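Long-range contact in CRISPR-associated endoribonuclease Cas2 (Streptococcus pyogenes serotype M1, PDB 4QR2), which probably acts as a magnesium-dependent nuclease in CRISPR adaptive immunity, working as a homodimer that joins a Cas1 dimer: residues M1-V9 with D64-W75. Numbering follows the deposited sequence.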
ATOM      1  N   MET A   1       0.590 -13.092  13.167  1.00 29.60           N
ATOM      2  CA  MET A   1      -0.313 -11.973  12.815  1.00 32.37           C
ATOM      3  C   MET A   1       0.071 -11.720  11.355  1.00 27.16           C
ATOM      4  O   MET A   1       1.237 -11.712  11.046  1.00 29.78           O
ATOM      5  CB  MET A   1       0.060 -10.636  13.533  1.00 37.51           C
ATOM      6  CG  MET A   1       0.254 -10.578  15.039  1.00 44.62           C
ATOM      7  SD  MET A   1       1.057  -9.017  15.575  1.00 45.76           S
ATOM      8  CE  MET A   1      -0.212  -7.889  15.070  1.00 45.61           C
ATOM      9  N   MET A   2      -0.907 -11.411  10.500  1.00 27.53           N
ATOM     10  CA  MET A   2      -0.564 -11.009   9.122  1.00 28.23           C
ATOM     11  C   MET A   2      -0.653  -9.499   9.109  1.00 27.08           C
ATOM     12  O   MET A   2      -1.670  -8.876   9.513  1.00 30.54           O
ATOM     13  CB  MET A   2      -1.524 -11.605   8.117  1.00 32.81           C
ATOM     14  CG  MET A   2      -1.744 -13.110   8.379  1.00 41.98           C
ATOM     15  SD  MET A   2      -0.297 -14.105   7.921  1.00 46.94           S
ATOM     16  CE  MET A   2      -1.049 -15.759   7.770  1.00 51.11           C
ATOM     17  N   VAL A   3       0.408  -8.882   8.682  1.00 23.51           N
ATOM     18  CA  VAL A   3       0.497  -7.444   8.716  1.00 23.69           C
ATOM     19  C   VAL A   3       0.879  -6.964   7.328  1.00 24.80           C
ATOM     20  O   VAL A   3       1.928  -7.366   6.773  1.00 24.13           O
ATOM     21  CB  VAL A   3       1.590  -6.955   9.659  1.00 25.47           C
ATOM     22  CG1 VAL A   3       1.741  -5.433   9.571  1.00 26.57           C
ATOM     23  CG2 VAL A   3       1.296  -7.397  11.126  1.00 30.72           C
ATOM     24  N   LEU A   4       0.028  -6.132   6.773  1.00 22.41           N
ATOM     25  CA  LEU A   4       0.374  -5.406   5.528  1.00 21.39           C
ATOM     26  C   LEU A   4       1.145  -4.129   5.810  1.00 21.23           C
ATOM     27  O   LEU A   4       0.683  -3.254   6.553  1.00 20.85           O
ATOM     28  CB  LEU A   4      -0.907  -5.065   4.769  1.00 20.96           C
ATOM     29  CG  LEU A   4      -0.746  -4.466   3.395  1.00 22.09           C
ATOM     30  CD1 LEU A   4      -0.217  -5.500   2.461  1.00 23.46           C
ATOM     31  CD2 LEU A   4      -2.019  -3.855   2.862  1.00 25.58           C
ATOM     32  N   VAL A   5       2.308  -4.002   5.201  1.00 19.56           N
ATOM     33  CA  VAL A   5       3.162  -2.855   5.412  1.00 19.97           C
ATOM     34  C   VAL A   5       3.139  -2.020   4.131  1.00 20.63           C
ATOM     35  O   VAL A   5       3.542  -2.528   3.052  1.00 19.28           O
ATOM     36  CB  VAL A   5       4.632  -3.275   5.698  1.00 20.47           C
ATOM     37  CG1 VAL A   5       5.520  -2.068   5.971  1.00 20.16           C
ATOM     38  CG2 VAL A   5       4.753  -4.197   6.907  1.00 21.70           C
ATOM     39  N   THR A   6       2.772  -0.730   4.250  1.00 19.54           N
ATOM     40  CA  THR A   6       2.833   0.169   3.163  1.00 20.03           C
ATOM     41  C   THR A   6       3.765   1.340   3.465  1.00 20.50           C
ATOM     42  O   THR A   6       3.621   2.058   4.438  1.00 20.91           O
ATOM     43  CB  THR A   6       1.390   0.610   2.687  1.00 19.75           C
ATOM     44  OG1 THR A   6       0.797   1.406   3.742  1.00 20.13           O
ATOM     45  CG2 THR A   6       0.429  -0.550   2.458  1.00 21.16           C
ATOM     46  N   TYR A   7       4.807   1.467   2.620  1.00 20.84           N
ATOM     47  CA  TYR A   7       5.858   2.426   2.807  1.00 19.72           C
ATOM     48  C   TYR A   7       5.789   3.507   1.762  1.00 20.87           C
ATOM     49  O   TYR A   7       5.840   3.238   0.567  1.00 20.90           O
ATOM     50  CB  TYR A   7       7.257   1.739   2.748  1.00 21.08           C
ATOM     51  CG  TYR A   7       8.451   2.656   3.010  1.00 19.79           C
ATOM     52  CD1 TYR A   7       8.382   3.696   3.892  1.00 18.94           C
ATOM     53  CD2 TYR A   7       9.642   2.439   2.370  1.00 20.40           C
ATOM     54  CE1 TYR A   7       9.471   4.455   4.193  1.00 20.90           C
ATOM     55  CE2 TYR A   7      10.747   3.198   2.629  1.00 22.69           C
ATOM     56  CZ  TYR A   7      10.692   4.224   3.504  1.00 23.02           C
ATOM     57  OH  TYR A   7      11.807   4.986   3.759  1.00 23.22           O
ATOM     58  N   ASP A   8       5.632   4.761   2.205  1.00 18.70           N
ATOM     59  CA  ASP A   8       5.594   5.930   1.329  1.00 19.70           C
ATOM     60  C   ASP A   8       6.925   6.673   1.460  1.00 19.84           C
ATOM     61  O   ASP A   8       7.241   7.249   2.508  1.00 22.03           O
ATOM     62  CB  ASP A   8       4.499   6.858   1.817  1.00 20.17           C
ATOM     63  CG  ASP A   8       4.188   8.028   0.866  1.00 23.81           C
ATOM     64  OD1 ASP A   8       4.866   8.235  -0.103  1.00 26.63           O
ATOM     65  OD2 ASP A   8       3.185   8.772   1.169  1.00 24.90           O
ATOM     66  N   VAL A   9       7.673   6.600   0.380  1.00 21.89           N
ATOM     67  CA  VAL A   9       8.963   7.229   0.272  1.00 21.86           C
ATOM     68  C   VAL A   9       9.037   7.751  -1.168  1.00 22.21           C
ATOM     69  O   VAL A   9       8.480   7.187  -2.115  1.00 22.76           O
ATOM     70  CB  VAL A   9      10.105   6.264   0.598  1.00 22.12           C
ATOM     71  CG1 VAL A   9      10.121   5.118  -0.393  1.00 23.77           C
ATOM     72  CG2 VAL A   9      11.442   6.957   0.644  1.00 23.89           C
ATOM     73  N   ASP A  64       8.880  10.500   5.228  1.00 24.58           N
ATOM     74  CA  ASP A  64       8.347   9.193   4.837  1.00 24.02           C
ATOM     75  C   ASP A  64       7.250   8.808   5.820  1.00 19.84           C
ATOM     76  O   ASP A  64       7.206   9.284   6.947  1.00 22.64           O
ATOM     77  CB  ASP A  64       9.421   8.082   4.990  1.00 24.13           C
ATOM     78  CG  ASP A  64      10.741   8.352   4.222  1.00 25.56           C
ATOM     79  OD1 ASP A  64      10.894   9.385   3.496  1.00 25.02           O
ATOM     80  OD2 ASP A  64      11.657   7.528   4.431  1.00 24.36           O
ATOM     81  N   SER A  65       6.434   7.830   5.459  1.00 22.25           N
ATOM     82  CA  SER A  65       5.592   7.146   6.447  1.00 20.52           C
ATOM     83  C   SER A  65       5.448   5.656   6.187  1.00 20.92           C
ATOM     84  O   SER A  65       5.615   5.230   5.053  1.00 20.38           O
ATOM     85  CB  SER A  65       4.199   7.751   6.533  1.00 21.85           C
ATOM     86  OG  SER A  65       3.508   7.529   5.350  1.00 21.85           O
ATOM     87  N   ILE A  66       5.051   4.912   7.237  1.00 20.33           N
ATOM     88  CA  ILE A  66       4.737   3.503   7.135  1.00 20.65           C
ATOM     89  C   ILE A  66       3.399   3.309   7.840  1.00 21.80           C
ATOM     90  O   ILE A  66       3.197   3.824   8.955  1.00 22.81           O
ATOM     91  CB  ILE A  66       5.824   2.603   7.795  1.00 22.66           C
ATOM     92  CG1 ILE A  66       7.097   2.690   6.927  1.00 26.12           C
ATOM     93  CG2 ILE A  66       5.277   1.172   7.941  1.00 25.00           C
ATOM     94  CD1 ILE A  66       8.143   1.671   7.226  1.00 33.72           C
ATOM     95  N   ARG A  67       2.527   2.543   7.188  1.00 21.10           N
ATOM     96  CA  ARG A  67       1.291   2.119   7.748  1.00 20.98           C
ATOM     97  C   ARG A  67       1.308   0.623   7.841  1.00 21.99           C
ATOM     98  O   ARG A  67       1.836  -0.067   6.949  1.00 20.90           O
ATOM     99  CB  ARG A  67       0.062   2.639   6.900  1.00 19.52           C
ATOM    100  CG  ARG A  67      -0.052   4.124   6.996  1.00 22.18           C
ATOM    101  CD  ARG A  67      -1.129   4.684   6.078  1.00 23.80           C
ATOM    102  NE  ARG A  67      -2.460   4.427   6.597  1.00 23.71           N
ATOM    103  CZ  ARG A  67      -3.063   5.213   7.478  1.00 26.61           C
ATOM    104  NH1 ARG A  67      -2.383   6.223   8.028  1.00 30.62           N
ATOM    105  NH2 ARG A  67      -4.268   4.942   7.866  1.00 27.53           N
ATOM    106  N   PHE A  68       0.702   0.133   8.905  1.00 20.65           N
ATOM    107  CA  PHE A  68       0.555  -1.312   9.147  1.00 21.76           C
ATOM    108  C   PHE A  68      -0.907  -1.654   9.244  1.00 22.81           C
ATOM    109  O   PHE A  68      -1.620  -1.111  10.137  1.00 22.57           O
ATOM    110  CB  PHE A  68       1.198  -1.692  10.490  1.00 23.93           C
ATOM    111  CG  PHE A  68       2.640  -1.343  10.613  1.00 23.47           C
ATOM    112  CD1 PHE A  68       3.557  -2.015   9.901  1.00 21.96           C
ATOM    113  CD2 PHE A  68       3.054  -0.310  11.450  1.00 26.25           C
ATOM    114  CE1 PHE A  68       4.943  -1.743  10.015  1.00 24.37           C
ATOM    115  CE2 PHE A  68       4.419   0.014  11.570  1.00 27.22           C
ATOM    116  CZ  PHE A  68       5.362  -0.694  10.814  1.00 26.65           C
ATOM    117  N   TYR A  69      -1.373  -2.564   8.388  1.00 23.11           N
ATOM    118  CA  TYR A  69      -2.759  -3.011   8.446  1.00 22.32           C
ATOM    119  C   TYR A  69      -2.776  -4.427   8.911  1.00 24.41           C
ATOM    120  O   TYR A  69      -2.158  -5.292   8.323  1.00 22.37           O
ATOM    121  CB  TYR A  69      -3.433  -2.925   7.048  1.00 23.19           C
ATOM    122  CG  TYR A  69      -3.509  -1.501   6.506  1.00 22.24           C
ATOM    123  CD1 TYR A  69      -2.477  -0.922   5.867  1.00 22.24           C
ATOM    124  CD2 TYR A  69      -4.678  -0.797   6.647  1.00 24.86           C
ATOM    125  CE1 TYR A  69      -2.574   0.373   5.435  1.00 21.62           C
ATOM    126  CE2 TYR A  69      -4.828   0.458   6.172  1.00 24.47           C
ATOM    127  CZ  TYR A  69      -3.795   1.058   5.567  1.00 23.69           C
ATOM    128  OH  TYR A  69      -3.898   2.352   5.135  1.00 23.16           O
ATOM    129  N   LEU A  70      -3.375  -4.647  10.079  1.00 23.64           N
ATOM    130  CA  LEU A  70      -3.552  -5.980  10.624  1.00 28.63           C
ATOM    131  C   LEU A  70      -4.681  -6.717   9.945  1.00 31.01           C
ATOM    132  O   LEU A  70      -5.861  -6.467  10.178  1.00 35.38           O
ATOM    133  CB  LEU A  70      -3.801  -5.874  12.134  1.00 35.09           C
ATOM    134  CG  LEU A  70      -2.488  -5.557  12.823  1.00 44.26           C
ATOM    135  CD1 LEU A  70      -1.928  -4.117  12.750  1.00 46.83           C
ATOM    136  CD2 LEU A  70      -2.762  -6.009  14.240  1.00 54.58           C
ATOM    137  N   LEU A  71      -4.344  -7.667   9.128  1.00 29.99           N
ATOM    138  CA  LEU A  71      -5.351  -8.368   8.328  1.00 34.68           C
ATOM    139  C   LEU A  71      -5.847  -9.595   9.086  1.00 38.91           C
ATOM    140  O   LEU A  71      -5.125 -10.215   9.871  1.00 40.69           O
ATOM    141  CB  LEU A  71      -4.756  -8.784   6.996  1.00 36.04           C
ATOM    142  CG  LEU A  71      -4.148  -7.602   6.211  1.00 34.24           C
ATOM    143  CD1 LEU A  71      -3.734  -8.088   4.849  1.00 37.99           C
ATOM    144  CD2 LEU A  71      -5.049  -6.414   6.033  1.00 36.57           C
ATOM    145  N   GLY A  72      -7.083  -9.953   8.898  1.00 40.42           N
ATOM    146  CA  GLY A  72      -7.621 -11.096   9.643  1.00 43.52           C
ATOM    147  C   GLY A  72      -7.184 -12.410   9.024  1.00 48.52           C
ATOM    148  O   GLY A  72      -6.534 -12.423   7.979  1.00 47.22           O
ATOM    149  N   LYS A  73      -7.592 -13.522   9.645  1.00 50.13           N
ATOM    150  CA  LYS A  73      -7.362 -14.848   9.063  1.00 58.03           C
ATOM    151  C   LYS A  73      -8.124 -14.993   7.727  1.00 53.27           C
ATOM    152  O   LYS A  73      -9.233 -14.451   7.558  1.00 53.98           O
ATOM    153  CB  LYS A  73      -7.779 -15.950  10.041  1.00 65.67           C
ATOM    154  CG  LYS A  73      -6.958 -15.943  11.322  1.00 74.12           C
ATOM    155  CD  LYS A  73      -7.526 -16.890  12.361  1.00 80.11           C
ATOM    156  CE  LYS A  73      -6.614 -16.971  13.584  1.00 84.35           C
ATOM    157  NZ  LYS A  73      -7.002 -18.092  14.491  1.00 88.86           N
ATOM    158  N   ASN A  74      -7.504 -15.710   6.787  1.00 53.41           N
ATOM    159  CA  ASN A  74      -7.996 -15.856   5.406  1.00 50.92           C
ATOM    160  C   ASN A  74      -8.041 -14.516   4.639  1.00 49.72           C
ATOM    161  O   ASN A  74      -8.773 -14.343   3.668  1.00 44.94           O
ATOM    162  CB  ASN A  74      -9.338 -16.625   5.376  1.00 59.43           C
ATOM    163  CG  ASN A  74      -9.215 -18.041   5.954  1.00 62.00           C
ATOM    164  OD1 ASN A  74      -8.256 -18.778   5.665  1.00 64.29           O
ATOM    165  ND2 ASN A  74     -10.162 -18.415   6.801  1.00 67.54           N
ATOM    166  N   TRP A  75      -7.225 -13.554   5.065  1.00 43.24           N
ATOM    167  CA  TRP A  75      -7.067 -12.321   4.264  1.00 44.12           C
ATOM    168  C   TRP A  75      -6.667 -12.684   2.772  1.00 40.38           C
ATOM    169  O   TRP A  75      -6.987 -11.931   1.837  1.00 38.11           O
ATOM    170  CB  TRP A  75      -6.017 -11.417   4.924  1.00 46.06           C
ATOM    171  CG  TRP A  75      -4.698 -12.082   4.954  1.00 44.36           C
ATOM    172  CD1 TRP A  75      -4.216 -12.944   5.911  1.00 47.28           C
ATOM    173  CD2 TRP A  75      -3.693 -12.022   3.913  1.00 41.09           C
ATOM    174  NE1 TRP A  75      -2.965 -13.401   5.533  1.00 43.75           N
ATOM    175  CE2 TRP A  75      -2.632 -12.847   4.309  1.00 49.97           C
ATOM    176  CE3 TRP A  75      -3.611 -11.341   2.678  1.00 43.53           C
ATOM    177  CZ2 TRP A  75      -1.478 -13.012   3.508  1.00 52.80           C
ATOM    178  CZ3 TRP A  75      -2.497 -11.486   1.895  1.00 43.54           C
ATOM    179  CH2 TRP A  75      -1.441 -12.336   2.296  1.00 46.33           C
TER
HETATM  180  O   HOH W   1      -3.734 -11.867  11.394  1.00 43.38           O
HETATM  181  O   HOH W   2       3.236   9.517   3.731  1.00 27.56           O
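Leu-4 and Tyr-69 form one of the hydrogen-bonded pairs that join strand 2-8, central in the sheet, to the antiparallel edge strand 65-71. Leu-4 N lies 2.8 Å from Tyr-69 O, and Tyr-69 N returns the bond; Thr-6 with Arg-67 and Asp-8 with Ser-65 repeat the pattern. Val-3, Val-5, Ile-66 and Phe-68 turn to the helix-covered face, where apolar side chains suit a buried core: Val-5 CG2 meets the Phe-68 ring edge, 3.9 Å from CD1. This is the ferredoxin-like fold of Cas2, strand order 2-3-1-4. Tyr-7 on the same face, its ring anti to the backbone N (chi1 -177°), reaches Asp-64, and its OH gives a 2.6 Å hydrogen bond to OD2 from above the carboxylate plane. Arg-19 also salt-bridges OD2, which would probably favour the ionised carboxylate. The other face meets the second subunit: Arg-67 NE donates to Tyr-69 OH in the guanidinium plane, while Arg-67 NH2 salt-bridges and Tyr-69 OH hydrogen-bonds Glu-40 OE2 of that subunit. There too, a water bridges Ser-65 OG, bonded to its Gln-35, and OD2 of Asp-8, the predicted magnesium ligand, which accepts from its Asn-36 N. Trp-75 NE1 makes a weak 3.6 Å hydrogen bond to Met-2 SD.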